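Local atomic coordinates of lipid-transfer protein (Thermomonospora curvata, PDB entry 6OK1), a protein that is of unknown function but has the two-domain thiolase-like fold of the thiolase superfamily. Residues H161-T166 against E263-P268; M154-Y159 against E207-L212. All blocks are in the same frame, centred on the assembly; numbering follows the deposited sequence. Where two conformers were deposited one is given.

Contact 1: H161-T166 against E263-P268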
# COMPACT_ATOMS: atom_id res chain seq x y z
N HIS A 161 12.19 29.93 16.09
CA HIS A 161 12.94 30.13 17.33
C HIS A 161 14.44 29.94 17.11
O HIS A 161 15.26 30.75 17.56
CB HIS A 161 12.43 29.13 18.37
CG HIS A 161 13.27 29.08 19.61
ND1 HIS A 161 13.15 30.01 20.62
CD2 HIS A 161 14.21 28.20 20.00
CE1 HIS A 161 14.02 29.71 21.57
NE2 HIS A 161 14.67 28.62 21.23
N GLU A 162 14.82 28.85 16.45
CA GLU A 162 16.24 28.54 16.36
C GLU A 162 16.97 29.44 15.38
O GLU A 162 18.14 29.76 15.60
CB GLU A 162 16.43 27.08 15.99
CG GLU A 162 15.85 26.18 17.05
CD GLU A 162 16.08 24.70 16.80
OE1 GLU A 162 16.61 24.33 15.74
OE2 GLU A 162 15.71 23.92 17.69
N TYR A 163 16.30 29.89 14.32
CA TYR A 163 17.00 30.56 13.23
C TYR A 163 16.56 31.99 12.97
O TYR A 163 17.13 32.65 12.10
CB TYR A 163 16.83 29.72 11.96
CG TYR A 163 17.47 28.36 12.05
CD1 TYR A 163 18.78 28.22 12.47
CD2 TYR A 163 16.75 27.21 11.72
CE1 TYR A 163 19.37 26.99 12.56
CE2 TYR A 163 17.35 25.96 11.80
CZ TYR A 163 18.66 25.86 12.21
OH TYR A 163 19.27 24.63 12.30
N GLY A 164 15.55 32.46 13.68
CA GLY A 164 15.09 33.82 13.51
C GLY A 164 14.32 34.07 12.23
O GLY A 164 14.16 35.23 11.84
N ALA A 165 13.86 33.03 11.56
CA ALA A 165 12.95 33.20 10.45
C ALA A 165 11.64 33.75 10.97
O ALA A 165 11.24 33.50 12.11
CB ALA A 165 12.71 31.88 9.73
N THR A 166 10.96 34.51 10.10
CA THR A 166 9.72 35.18 10.42
C THR A 166 8.62 34.69 9.49
O THR A 166 8.88 34.02 8.49
CB THR A 166 9.84 36.70 10.27
OG1 THR A 166 9.96 37.02 8.88
CG2 THR A 166 11.07 37.23 11.02
N GLU A 263 16.76 17.13 17.50
CA GLU A 263 16.43 18.37 16.81
C GLU A 263 15.28 18.10 15.85
O GLU A 263 15.24 17.06 15.18
CB GLU A 263 17.63 18.93 16.04
CG GLU A 263 18.71 19.49 16.95
CD GLU A 263 19.54 20.56 16.27
OE1 GLU A 263 18.96 21.57 15.83
OE2 GLU A 263 20.78 20.40 16.19
N ILE A 264 14.34 19.05 15.79
CA ILE A 264 13.13 18.88 14.99
C ILE A 264 12.98 19.96 13.92
O ILE A 264 11.95 20.02 13.25
CB ILE A 264 11.86 18.82 15.88
CG1 ILE A 264 11.57 20.16 16.57
CG2 ILE A 264 12.00 17.69 16.89
CD1 ILE A 264 10.17 20.26 17.19
N THR A 265 13.98 20.80 13.74
CA THR A 265 13.85 21.93 12.82
C THR A 265 14.35 21.62 11.42
O THR A 265 14.06 22.40 10.51
CB THR A 265 14.62 23.12 13.35
OG1 THR A 265 15.95 22.72 13.64
CG2 THR A 265 13.95 23.66 14.61
N GLY A 266 15.06 20.53 11.23
CA GLY A 266 15.41 20.07 9.91
C GLY A 266 14.40 19.05 9.42
O GLY A 266 13.29 18.93 9.94
N ILE A 267 14.80 18.31 8.39
CA ILE A 267 14.00 17.18 7.89
C ILE A 267 15.00 16.08 7.58
O ILE A 267 15.39 15.92 6.42
CB ILE A 267 13.18 17.52 6.65
CG1 ILE A 267 12.38 18.82 6.79
CG2 ILE A 267 12.22 16.36 6.35
CD1 ILE A 267 11.81 19.29 5.49
N PRO A 268 15.45 15.33 8.58
CA PRO A 268 16.54 14.37 8.35
C PRO A 268 16.23 13.38 7.26
O PRO A 268 17.13 12.94 6.53
CB PRO A 268 16.68 13.68 9.71
CG PRO A 268 16.05 14.59 10.69
CD PRO A 268 15.05 15.42 10.00
O HOH W 1 14.81 21.28 17.44
O HOH W 2 17.73 22.53 11.58

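Contact 2: M154-Y159 against E207-L212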
# COMPACT_ATOMS: atom_id res chain seq x y z
N MET A 154 3.86 23.10 14.30
CA MET A 154 4.70 22.77 15.44
C MET A 154 6.18 22.79 15.08
O MET A 154 7.02 23.28 15.86
CB MET A 154 4.29 21.40 16.00
CG MET A 154 4.87 21.12 17.38
SD MET A 154 4.15 22.10 18.69
CE MET A 154 2.61 21.21 18.93
N PHE A 155 6.52 22.32 13.88
CA PHE A 155 7.89 22.42 13.39
C PHE A 155 8.26 23.87 13.07
O PHE A 155 9.35 24.34 13.40
CB PHE A 155 8.08 21.59 12.11
CG PHE A 155 7.93 20.11 12.31
CD1 PHE A 155 8.80 19.41 13.15
CD2 PHE A 155 6.97 19.40 11.61
CE1 PHE A 155 8.67 18.05 13.31
CE2 PHE A 155 6.86 18.02 11.75
CZ PHE A 155 7.72 17.35 12.60
N ALA A 156 7.38 24.56 12.35
CA ALA A 156 7.70 25.91 11.89
C ALA A 156 8.02 26.84 13.07
O ALA A 156 8.96 27.65 13.00
CB ALA A 156 6.53 26.44 11.07
N ARG A 157 7.26 26.73 14.15
CA ARG A 157 7.49 27.62 15.29
C ARG A 157 8.87 27.40 15.87
O ARG A 157 9.53 28.36 16.29
CB ARG A 157 6.44 27.39 16.38
CG ARG A 157 6.59 28.30 17.61
CD ARG A 157 6.32 29.79 17.26
NE ARG A 157 6.59 30.72 18.37
CZ ARG A 157 7.79 31.17 18.72
NH1 ARG A 157 8.89 30.80 18.07
NH2 ARG A 157 7.90 32.01 19.75
N ARG A 158 9.32 26.15 15.93
CA ARG A 158 10.65 25.87 16.45
C ARG A 158 11.74 26.33 15.49
O ARG A 158 12.80 26.81 15.91
CB ARG A 158 10.79 24.38 16.76
CG ARG A 158 12.13 24.01 17.43
CD ARG A 158 12.17 24.42 18.90
NE ARG A 158 13.55 24.32 19.40
CZ ARG A 158 13.88 24.43 20.68
NH1 ARG A 158 12.95 24.62 21.61
NH2 ARG A 158 15.17 24.34 21.04
N TYR A 159 11.49 26.21 14.19
CA TYR A 159 12.46 26.70 13.20
C TYR A 159 12.62 28.22 13.31
O TYR A 159 13.75 28.75 13.23
CB TYR A 159 12.00 26.29 11.80
CG TYR A 159 12.94 26.70 10.69
CD1 TYR A 159 12.86 27.96 10.13
CD2 TYR A 159 13.88 25.82 10.18
CE1 TYR A 159 13.72 28.35 9.12
CE2 TYR A 159 14.75 26.20 9.17
CZ TYR A 159 14.66 27.47 8.65
OH TYR A 159 15.50 27.91 7.63
N GLU A 207 -0.99 29.54 14.17
CA GLU A 207 0.27 30.26 14.19
C GLU A 207 1.41 29.25 14.17
O GLU A 207 1.36 28.26 14.92
CB GLU A 207 0.40 31.15 15.43
CG GLU A 207 -0.68 32.24 15.51
CD GLU A 207 -0.47 33.17 16.70
OE1 GLU A 207 0.68 33.60 16.93
OE2 GLU A 207 -1.44 33.44 17.43
N PRO A 208 2.45 29.46 13.35
CA PRO A 208 2.75 30.68 12.58
C PRO A 208 2.31 30.66 11.12
O PRO A 208 2.94 31.32 10.28
CB PRO A 208 4.27 30.75 12.65
CG PRO A 208 4.67 29.28 12.58
CD PRO A 208 3.64 28.58 13.43
N LEU A 209 1.27 29.91 10.79
CA LEU A 209 0.80 29.75 9.41
C LEU A 209 -0.44 30.61 9.16
O LEU A 209 -1.46 30.45 9.83
CB LEU A 209 0.48 28.29 9.09
CG LEU A 209 1.67 27.38 8.79
CD1 LEU A 209 2.63 27.29 9.94
CD2 LEU A 209 1.16 25.99 8.43
N HIS A 210 -0.35 31.47 8.15
CA HIS A 210 -1.47 32.20 7.59
C HIS A 210 -2.26 31.31 6.63
O HIS A 210 -1.77 30.29 6.15
CB HIS A 210 -0.98 33.43 6.82
CG HIS A 210 -0.33 34.49 7.66
ND1 HIS A 210 -1.01 35.60 8.09
CD2 HIS A 210 0.95 34.63 8.09
CE1 HIS A 210 -0.19 36.38 8.78
NE2 HIS A 210 1.00 35.80 8.82
N LEU A 211 -3.45 31.78 6.26
CA LEU A 211 -4.21 31.10 5.21
C LEU A 211 -3.38 30.91 3.95
O LEU A 211 -3.39 29.83 3.35
CB LEU A 211 -5.46 31.92 4.92
CG LEU A 211 -6.34 31.39 3.80
CD1 LEU A 211 -6.78 29.97 4.07
CD2 LEU A 211 -7.53 32.29 3.68
N LEU A 212 -2.61 31.92 3.54
CA LEU A 212 -1.86 31.80 2.31
C LEU A 212 -0.56 31.00 2.44
O LEU A 212 0.15 30.85 1.45
CB LEU A 212 -1.59 33.21 1.72
CG LEU A 212 -2.81 33.79 1.01
CD1 LEU A 212 -2.58 35.25 0.70
CD2 LEU A 212 -3.11 33.02 -0.26

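Contact 1: H161-T166 against E263-P268
Glu162, in the last turn of helix 148-163, meets Thr265 in the loop that leads into helix 268-281, joining the N-terminal and C-terminal thiolase-like regions of the chain. The hydroxyl OG1 of Thr265 donates a hydrogen bond to Glu162 OE1 at 2.7 Å, reaching the oxygen from above the carboxylate plane, 36° out of it. The two side chains approach from opposite directions, and the methyl of Thr265 closes in beside the bond, with CG2 3.2 Å from Glu162 CD. The reach of the glutamate comes from its extended chain: CG lies opposite the carbonyl carbon (chi1 -62°) and CD continues the line away from the helix (chi2 -176°). Two oxygens of like charge also come near, Glu162 OE1 and Glu263 OE1 lying 3.6 Å apart, but this approach is doubtful because both side chains have a second deposited conformer. The other carboxylate oxygen is held separately. Glu162 OE2 forms a salt bridge with Arg158 NE one turn back, and accepts a bond from a water that in turn accepts one from the backbone N of Ile264. Glu162 CB rests over the centre of the Tyr163 ring, which also meets Tyr159 edge-to-face. Beyond the tyrosine the helix ends, and Gly164 takes a positive phi. A second water, in the plane of the Tyr163 ring at its edge, lies 2.7 Å from Tyr163 OH and donates a bond to Thr265 OG1.

Contact 2: M154-Y159 against E207-L212
The backbones of Arg157 and Pro208 come closest here, their CA atoms 6.3 Å apart, where helix 148-163 passes a segment whose Glu207-Pro208 peptide is cis. The methyl of Ala156 points toward this segment and meets two apolar groups. Its CB lies 3.7 Å from Pro208 CG, the outer corner of the pyrrolidine ring, and 4.1 Å from Leu209 CD1. That leucine branch is carried nearer the helix than its CB direction alone would suggest, its chi1 of -79° setting CG beside the backbone N. The proline ring also leans on the helix backbone, Pro208 CG standing 4.0 Å from Arg157 N, and Pro208 CD approaches Arg157 CB at 4.2 Å. Arg157 therefore contributes backbone and the root of its side chain, whereas its guanidinium turns to a chain of the partner protein, where NE is hydrogen-bonded to an aromatic side chain. The apolar patch widens as Pro208 packs on Ala153 and Met160, Leu209 on Ala153, and Ala156 on Pro299 and on Phe170 of helix 167-182. Next to this patch Glu207 pairs in an antiparallel beta ladder with a strand of the partner protein. Such buried apolar packing of a helix on the turn at cis-Pro208 and the start of the short strand 209-210 belongs here to the N-terminal thiolase-family region, beside a sheet that continues across the interface with that protein.

Both contacts draw on helix 148-163, using successive turns of it, and their centres are 11 Å apart. Contact 2 is buried and apolar, and stays within the N-terminal thiolase range; contact 1, at the end of the same helix, is only partly buried, depends on a charged group, a hydroxyl and waters, and reaches the C-terminal range. The two also touch directly: Thr265 CG2 packs on Arg158 CG at 3.4 Å, and Ala165 CB on Tyr159 CE1 at 3.7 Å. Residues 154-159 thus turn one side to 207-212 and another to the loop 263-268, and both contacts lie within reach of a chain of the partner protein.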